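Glutamyl endopeptidase (Staphylococcus epidermidis, PDB 6PYM) is a secreted serine protease of the S1B family that probably cleaves proteins after glutamate, and also after aspartate. Local coordinates at residues A[45-50]-A[94-99]; A[39-44]-A[208-213]; A[133-138]-A[166-171]. The protein carries 1 engineered substitution. One frame throughout, in Å; residues are numbered along the deposited sequence.

Overall arrangement
Contact 1 lies within the closed six-stranded antiparallel barrel, where strand 45-48 sits between 34-42 and 95-99; contact 2, about 10 Å away between centres, packs the chain after helix 200-209 against strand 34-42. Contact 3 lies in the loops of the second sheet, about 16 Å from contact 1 and about 22 Å from contact 2, centre to centre. Along the chain, contact 2 spans the other two, its partner 208-213 being near the C-terminus, while contact 1 closes before contact 3 opens. Asn49 of contact 1 lies against Ala169 of contact 3; the predicted charge-relay residues lie, as in other chymotrypsin-like proteases, between the two halves of the fold, with contact 2 away from that site.

Contact 1: residues A[45-50]-A[94-99]; sequences EILTNK and LAILRV
Glu45 and Arg98 join their charged ends: Arg98 NE donates a nearly straight hydrogen bond (N-H...O 166°) of 2.8 Å to Glu45 OE2, making a salt bridge on the anti lone pair of the carboxylate. OE2 lies in the guanidinium plane, yet the carboxylate plane is turned 83° from it, and the second bond, from Arg98 NH2 to the same oxygen, is long and weak. The bend at chi2 (84°) takes the glutamate chain across Ile96, a diagonal neighbour on the opposite strand, with Glu45 CG 3.8 Å from Ile96 CG2. On the same face Leu47 and Ile96 run side by side, Leu47 CD2 lying 3.7 Å from Ile96 CG1. On the other face Ile46 CG1 packs 3.8 Å from Leu97 CB; beta-branched isoleucine suits the extended backbone, and the leucines suit the apolar, buried surroundings. The antiparallel ladder is carried by Ile46 N to Leu97 O (3.0 Å) and its return bond, and by the matching pair of Thr48 and Ala95. Beyond the strand end, Lys50 CG passes 3.4 Å from Leu94 O, and NZ reaches Tyr88 O and Gly90 O. Further out, helix 200-209 covers Leu47, Leu94 and Ile96, and Asn49 ND2 bonds His184 O. The adjacent Arg98 charge would favour an ionised Glu45, while Glu84, bridged by Arg98 NH1, would help keep the arginine charged and share its positive charge.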
# COMPACT_ATOMS: atom_id res chain seq x y z
N GLU A 45 4.65 10.95 3.45
CA GLU A 45 4.53 10.22 2.19
C GLU A 45 3.94 8.83 2.37
O GLU A 45 4.31 8.10 3.30
CB GLU A 45 5.90 10.06 1.52
CG GLU A 45 6.47 11.34 0.94
CD GLU A 45 7.21 12.21 1.95
OE1 GLU A 45 7.60 11.71 3.03
OE2 GLU A 45 7.41 13.40 1.63
N ILE A 46 3.08 8.47 1.43
CA ILE A 46 2.62 7.10 1.26
C ILE A 46 3.01 6.63 -0.13
O ILE A 46 3.24 7.42 -1.04
CB ILE A 46 1.10 6.91 1.49
CG1 ILE A 46 0.28 7.54 0.36
CG2 ILE A 46 0.67 7.48 2.83
CD1 ILE A 46 -1.16 7.06 0.30
N LEU A 47 3.07 5.31 -0.29
CA LEU A 47 3.08 4.67 -1.60
C LEU A 47 1.70 4.11 -1.90
O LEU A 47 1.01 3.59 -1.01
CB LEU A 47 4.08 3.52 -1.67
CG LEU A 47 5.51 3.91 -1.28
CD1 LEU A 47 6.44 2.71 -1.40
CD2 LEU A 47 6.01 5.11 -2.08
N THR A 48 1.31 4.20 -3.17
CA THR A 48 0.09 3.60 -3.69
C THR A 48 0.29 3.42 -5.20
O THR A 48 1.43 3.46 -5.69
CB THR A 48 -1.13 4.45 -3.29
OG1 THR A 48 -2.33 3.79 -3.71
CG2 THR A 48 -1.07 5.83 -3.92
N ASN A 49 -0.80 3.19 -5.93
CA ASN A 49 -0.72 3.00 -7.37
C ASN A 49 -0.96 4.31 -8.12
O ASN A 49 -1.69 5.19 -7.66
CB ASN A 49 -1.79 2.03 -7.88
CG ASN A 49 -1.67 0.63 -7.33
OD1 ASN A 49 -2.69 -0.06 -7.24
ND2 ASN A 49 -0.47 0.18 -6.99
N LYS A 50 -0.38 4.40 -9.33
CA LYS A 50 -0.77 5.45 -10.26
C LYS A 50 -2.26 5.44 -10.52
O LYS A 50 -2.91 6.49 -10.54
CB LYS A 50 -0.03 5.31 -11.59
CG LYS A 50 1.45 5.60 -11.50
CD LYS A 50 2.15 5.32 -12.82
CE LYS A 50 3.61 5.70 -12.75
NZ LYS A 50 4.37 5.27 -13.95
N LEU A 94 3.06 2.64 -9.81
CA LEU A 94 3.57 3.10 -8.52
C LEU A 94 3.59 4.61 -8.47
O LEU A 94 4.08 5.26 -9.41
CB LEU A 94 4.99 2.59 -8.29
CG LEU A 94 5.66 3.04 -6.99
CD1 LEU A 94 4.92 2.49 -5.76
CD2 LEU A 94 7.13 2.62 -6.99
N ALA A 95 3.10 5.18 -7.38
CA ALA A 95 3.20 6.61 -7.15
C ALA A 95 3.44 6.88 -5.67
O ALA A 95 2.96 6.14 -4.80
CB ALA A 95 1.92 7.34 -7.58
N ILE A 96 4.19 7.94 -5.40
CA ILE A 96 4.24 8.53 -4.07
C ILE A 96 3.13 9.56 -3.99
O ILE A 96 2.95 10.36 -4.91
CB ILE A 96 5.60 9.20 -3.82
CG1 ILE A 96 6.75 8.19 -3.92
CG2 ILE A 96 5.60 9.93 -2.47
CD1 ILE A 96 8.14 8.84 -3.98
N LEU A 97 2.39 9.54 -2.89
CA LEU A 97 1.47 10.64 -2.58
C LEU A 97 2.02 11.33 -1.34
O LEU A 97 2.10 10.72 -0.27
CB LEU A 97 0.04 10.16 -2.35
CG LEU A 97 -0.94 11.27 -1.98
CD1 LEU A 97 -1.14 12.26 -3.13
CD2 LEU A 97 -2.27 10.69 -1.56
N ARG A 98 2.43 12.58 -1.50
CA ARG A 98 2.78 13.41 -0.37
C ARG A 98 1.50 14.02 0.18
O ARG A 98 0.67 14.50 -0.60
CB ARG A 98 3.74 14.51 -0.82
CG ARG A 98 4.28 15.40 0.28
CD ARG A 98 5.52 16.14 -0.22
NE ARG A 98 6.64 15.22 -0.37
CZ ARG A 98 7.52 15.26 -1.37
NH1 ARG A 98 7.40 16.16 -2.33
NH2 ARG A 98 8.51 14.38 -1.40
N VAL A 99 1.33 13.97 1.50
CA VAL A 99 0.14 14.49 2.15
C VAL A 99 0.51 15.66 3.04
O VAL A 99 1.64 15.76 3.54
CB VAL A 99 -0.62 13.41 2.96
CG1 VAL A 99 -1.18 12.34 2.03
CG2 VAL A 99 0.28 12.78 4.01

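Contact 2: residues A[39-44]-A[208-213]; sequences VVVGEN and NNIPDI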
# COMPACT_ATOMS: atom_id res chain seq x y z
N VAL A 39 0.50 2.69 1.82
CA VAL A 39 1.35 2.43 2.99
C VAL A 39 2.19 3.66 3.28
O VAL A 39 2.84 4.22 2.39
CB VAL A 39 2.19 1.14 2.80
CG1 VAL A 39 3.10 1.22 1.57
CG2 VAL A 39 2.98 0.82 4.06
N VAL A 40 2.19 4.08 4.55
CA VAL A 40 3.03 5.20 4.97
C VAL A 40 4.49 4.77 4.96
O VAL A 40 4.84 3.75 5.57
CB VAL A 40 2.63 5.68 6.38
CG1 VAL A 40 3.56 6.80 6.84
CG2 VAL A 40 1.18 6.12 6.41
N VAL A 41 5.35 5.57 4.32
CA VAL A 41 6.77 5.23 4.19
C VAL A 41 7.72 6.37 4.55
O VAL A 41 8.93 6.17 4.56
CB VAL A 41 7.12 4.69 2.79
CG1 VAL A 41 6.33 3.43 2.47
CG2 VAL A 41 6.89 5.74 1.71
N GLY A 42 7.19 7.56 4.82
CA GLY A 42 8.03 8.69 5.17
C GLY A 42 7.23 9.73 5.92
O GLY A 42 6.01 9.60 6.10
N GLU A 43 7.93 10.78 6.34
CA GLU A 43 7.34 11.81 7.18
C GLU A 43 6.02 12.33 6.64
O GLU A 43 5.08 12.58 7.40
CB GLU A 43 8.34 12.96 7.35
CG GLU A 43 7.84 14.06 8.26
CD GLU A 43 8.06 13.75 9.73
OE1 GLU A 43 8.44 12.60 10.05
OE2 GLU A 43 7.85 14.65 10.56
N ASN A 44 5.94 12.54 5.32
CA ASN A 44 4.74 13.07 4.68
C ASN A 44 4.29 12.23 3.50
O ASN A 44 3.61 12.75 2.61
CB ASN A 44 4.96 14.52 4.21
CG ASN A 44 5.30 15.45 5.35
OD1 ASN A 44 4.46 15.74 6.20
ND2 ASN A 44 6.54 15.93 5.38
N ASN A 208 15.38 9.31 -3.54
CA ASN A 208 15.48 10.64 -4.12
C ASN A 208 14.26 11.50 -3.89
O ASN A 208 14.31 12.71 -4.18
CB ASN A 208 15.83 10.53 -5.60
CG ASN A 208 17.24 10.04 -5.81
OD1 ASN A 208 18.14 10.46 -5.08
ND2 ASN A 208 17.43 9.14 -6.75
N ASN A 209 13.19 10.94 -3.35
CA ASN A 209 11.98 11.70 -3.05
C ASN A 209 11.57 11.65 -1.59
O ASN A 209 10.79 12.50 -1.16
CB ASN A 209 10.81 11.21 -3.89
CG ASN A 209 10.96 11.59 -5.33
OD1 ASN A 209 10.60 12.70 -5.71
ND2 ASN A 209 11.51 10.69 -6.13
N ILE A 210 12.09 10.70 -0.82
CA ILE A 210 11.66 10.44 0.55
C ILE A 210 12.94 10.27 1.35
O ILE A 210 13.43 9.14 1.50
CB ILE A 210 10.78 9.19 0.62
CG1 ILE A 210 9.65 9.26 -0.41
CG2 ILE A 210 10.21 9.01 2.02
CD1 ILE A 210 8.81 8.00 -0.49
N PRO A 211 13.54 11.35 1.85
CA PRO A 211 14.91 11.24 2.36
C PRO A 211 15.03 10.32 3.56
O PRO A 211 16.09 9.72 3.75
CB PRO A 211 15.29 12.69 2.68
CG PRO A 211 14.00 13.44 2.76
CD PRO A 211 13.06 12.74 1.82
N ASP A 212 13.95 10.17 4.33
CA ASP A 212 13.92 9.31 5.50
C ASP A 212 13.47 7.88 5.21
O ASP A 212 13.20 7.14 6.15
CB ASP A 212 13.05 9.93 6.61
CG ASP A 212 11.60 10.18 6.18
OD1 ASP A 212 11.31 10.20 4.97
OD2 ASP A 212 10.73 10.38 7.06
N ILE A 213 13.41 7.48 3.93
CA ILE A 213 12.99 6.12 3.61
C ILE A 213 13.88 5.12 4.34
O ILE A 213 15.11 5.26 4.40
CB ILE A 213 12.99 5.90 2.08
CG1 ILE A 213 12.18 4.66 1.73
CG2 ILE A 213 14.41 5.80 1.52
CD1 ILE A 213 10.68 4.90 1.72
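Val41 meets both Ile210 and Ile213 at a classic beta bulge, in which Val41 and Gly42 together face Glu45 of the neighbouring strand in the barrel. Val41 CG2 is 3.7 Å from Ile210 CD1, the two side chains crossing at about a right angle, whereas Ile213 lies alongside and brings its CD1 to 3.7 Å from Val41 CB. That isoleucine reaches over because its CG1 stands anti to the backbone N (chi1 -163°). Gly42 comes next: its CA lies 3.8 Å from Ile210 CG2 and 3.6 Å from Asp212 OD1, so close that a side chain here would collide with both. Glu43 then offers its backbone N-H to the syn lone pair of Asp212 OD2, a bent hydrogen bond of 2.9 Å (132° at the hydrogen). Asp212 is presented by a type I turn from Ile210 to Ile213, whose second position suits the restricted phi of Pro211. The contact thus fastens the chain beyond helix 200-209 to the end of strand 34-42, and Ile210 also touches Glu45 and Ile96. The like charges of Glu43 and Asp212 would probably repel somewhat, though both residues reach solvent: Glu43 OE1 lies 4.4 Å from Asp212 OD2.

Contact 3: residues A[133-138]-A[166-171]; sequences GYPGDK and GGNAGS. Engineered in segment 166-171: Ala169 (natural residue Ser).
Asn168 lays its amide obliquely across Pro135, with OD1 3.5 Å from Pro135 CB, while the other end of the amide turns to Ser171. Asn168 ND2 points straight at Ser171 OG (3.1 Å, 174° at the hydrogen), and OG lies in the amide plane. With OG anti to its own carbonyl carbon, beside the backbone N (chi1 -69°), the serine hydroxyl is turned toward Asn168 and donates to Asn168 O at 2.6 Å, on a carbonyl lone pair; Ser171 N bonds this oxygen too, closing the type II turn from Asn168 to Ser171. A small residue able both to give and to accept suits this place. Ser171 OG also presses against Gly133 CA at 3.3 Å, where a side chain on Gly133 would collide with it. Both ends hold the amide's orientation: ND2 gives to Ser171 OG and OD1 accepts from Val165 N. Gly167 has a positive phi (112°), at which a side chain would jam against the preceding carbonyl oxygen and also run into Tyr134 O. Gly136 N bonds Gly166 O at 2.7 Å. The Tyr134 side chain starts away from segment 166-171, stacks edge-to-face on Phe24 and bonds Ala69 O through OH. Ala169, an engineered replacement of serine, touches His51. Segment 166-171 corresponds to the nucleophile loop of chymotrypsin-like proteases, Gly-Asn-Ser-Gly in the natural sequence, in which the backbone N-H groups corresponding to Gly167 and Ala169 typically form the oxyanion hole.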
# COMPACT_ATOMS: atom_id res chain seq x y z
N GLY A 133 -4.47 -4.60 3.31
CA GLY A 133 -5.08 -3.39 2.81
C GLY A 133 -6.58 -3.46 2.93
O GLY A 133 -7.09 -4.11 3.86
N TYR A 134 -7.30 -2.82 2.01
CA TYR A 134 -8.71 -2.48 2.18
C TYR A 134 -9.54 -3.02 1.02
O TYR A 134 -9.96 -2.26 0.14
CB TYR A 134 -8.86 -0.97 2.38
CG TYR A 134 -8.24 -0.52 3.68
CD1 TYR A 134 -8.99 -0.54 4.84
CD2 TYR A 134 -6.90 -0.13 3.76
CE1 TYR A 134 -8.44 -0.18 6.05
CE2 TYR A 134 -6.35 0.24 4.97
CZ TYR A 134 -7.12 0.22 6.11
OH TYR A 134 -6.55 0.61 7.30
N PRO A 135 -9.82 -4.32 0.99
CA PRO A 135 -10.61 -4.90 -0.10
C PRO A 135 -12.05 -4.42 -0.08
O PRO A 135 -12.70 -4.36 0.96
CB PRO A 135 -10.55 -6.41 0.18
CG PRO A 135 -10.30 -6.51 1.66
CD PRO A 135 -9.39 -5.34 1.96
N GLY A 136 -12.58 -4.14 -1.28
CA GLY A 136 -13.91 -3.58 -1.43
C GLY A 136 -15.07 -4.54 -1.26
O GLY A 136 -16.22 -4.08 -1.24
N ASP A 137 -14.82 -5.84 -1.15
CA ASP A 137 -15.91 -6.75 -0.83
C ASP A 137 -16.23 -6.77 0.65
O ASP A 137 -17.29 -7.28 1.03
CB ASP A 137 -15.63 -8.16 -1.36
CG ASP A 137 -14.42 -8.82 -0.70
OD1 ASP A 137 -13.39 -8.14 -0.48
OD2 ASP A 137 -14.48 -10.03 -0.44
N LYS A 138 -15.37 -6.21 1.48
CA LYS A 138 -15.56 -6.15 2.91
C LYS A 138 -16.13 -4.79 3.29
O LYS A 138 -16.20 -3.88 2.46
CB LYS A 138 -14.23 -6.41 3.61
CG LYS A 138 -13.55 -7.70 3.15
CD LYS A 138 -14.40 -8.95 3.39
CE LYS A 138 -13.54 -10.19 3.24
NZ LYS A 138 -14.32 -11.45 3.40
N GLY A 166 -10.79 -5.64 -5.67
CA GLY A 166 -10.87 -4.21 -5.94
C GLY A 166 -11.02 -3.40 -4.67
O GLY A 166 -11.91 -3.65 -3.86
N GLY A 167 -10.13 -2.42 -4.50
CA GLY A 167 -9.91 -1.72 -3.25
C GLY A 167 -8.55 -2.01 -2.66
O GLY A 167 -7.95 -1.15 -2.00
N ASN A 168 -8.03 -3.21 -2.92
CA ASN A 168 -6.68 -3.57 -2.50
C ASN A 168 -5.60 -2.79 -3.25
O ASN A 168 -4.47 -2.78 -2.78
CB ASN A 168 -6.42 -5.06 -2.71
CG ASN A 168 -6.72 -5.91 -1.47
OD1 ASN A 168 -7.53 -6.83 -1.55
ND2 ASN A 168 -6.03 -5.65 -0.36
N ALA A 169 -5.90 -2.20 -4.41
CA ALA A 169 -4.91 -1.41 -5.17
C ALA A 169 -4.09 -0.53 -4.24
O ALA A 169 -4.65 0.28 -3.49
CB ALA A 169 -5.64 -0.54 -6.19
N GLY A 170 -2.77 -0.67 -4.29
CA GLY A 170 -1.86 0.10 -3.47
C GLY A 170 -1.44 -0.58 -2.18
O GLY A 170 -0.60 -0.02 -1.45
N SER A 171 -1.97 -1.76 -1.89
CA SER A 171 -1.68 -2.41 -0.62
C SER A 171 -0.22 -2.82 -0.54
O SER A 171 0.33 -3.36 -1.52
CB SER A 171 -2.50 -3.69 -0.47
OG SER A 171 -3.88 -3.47 -0.30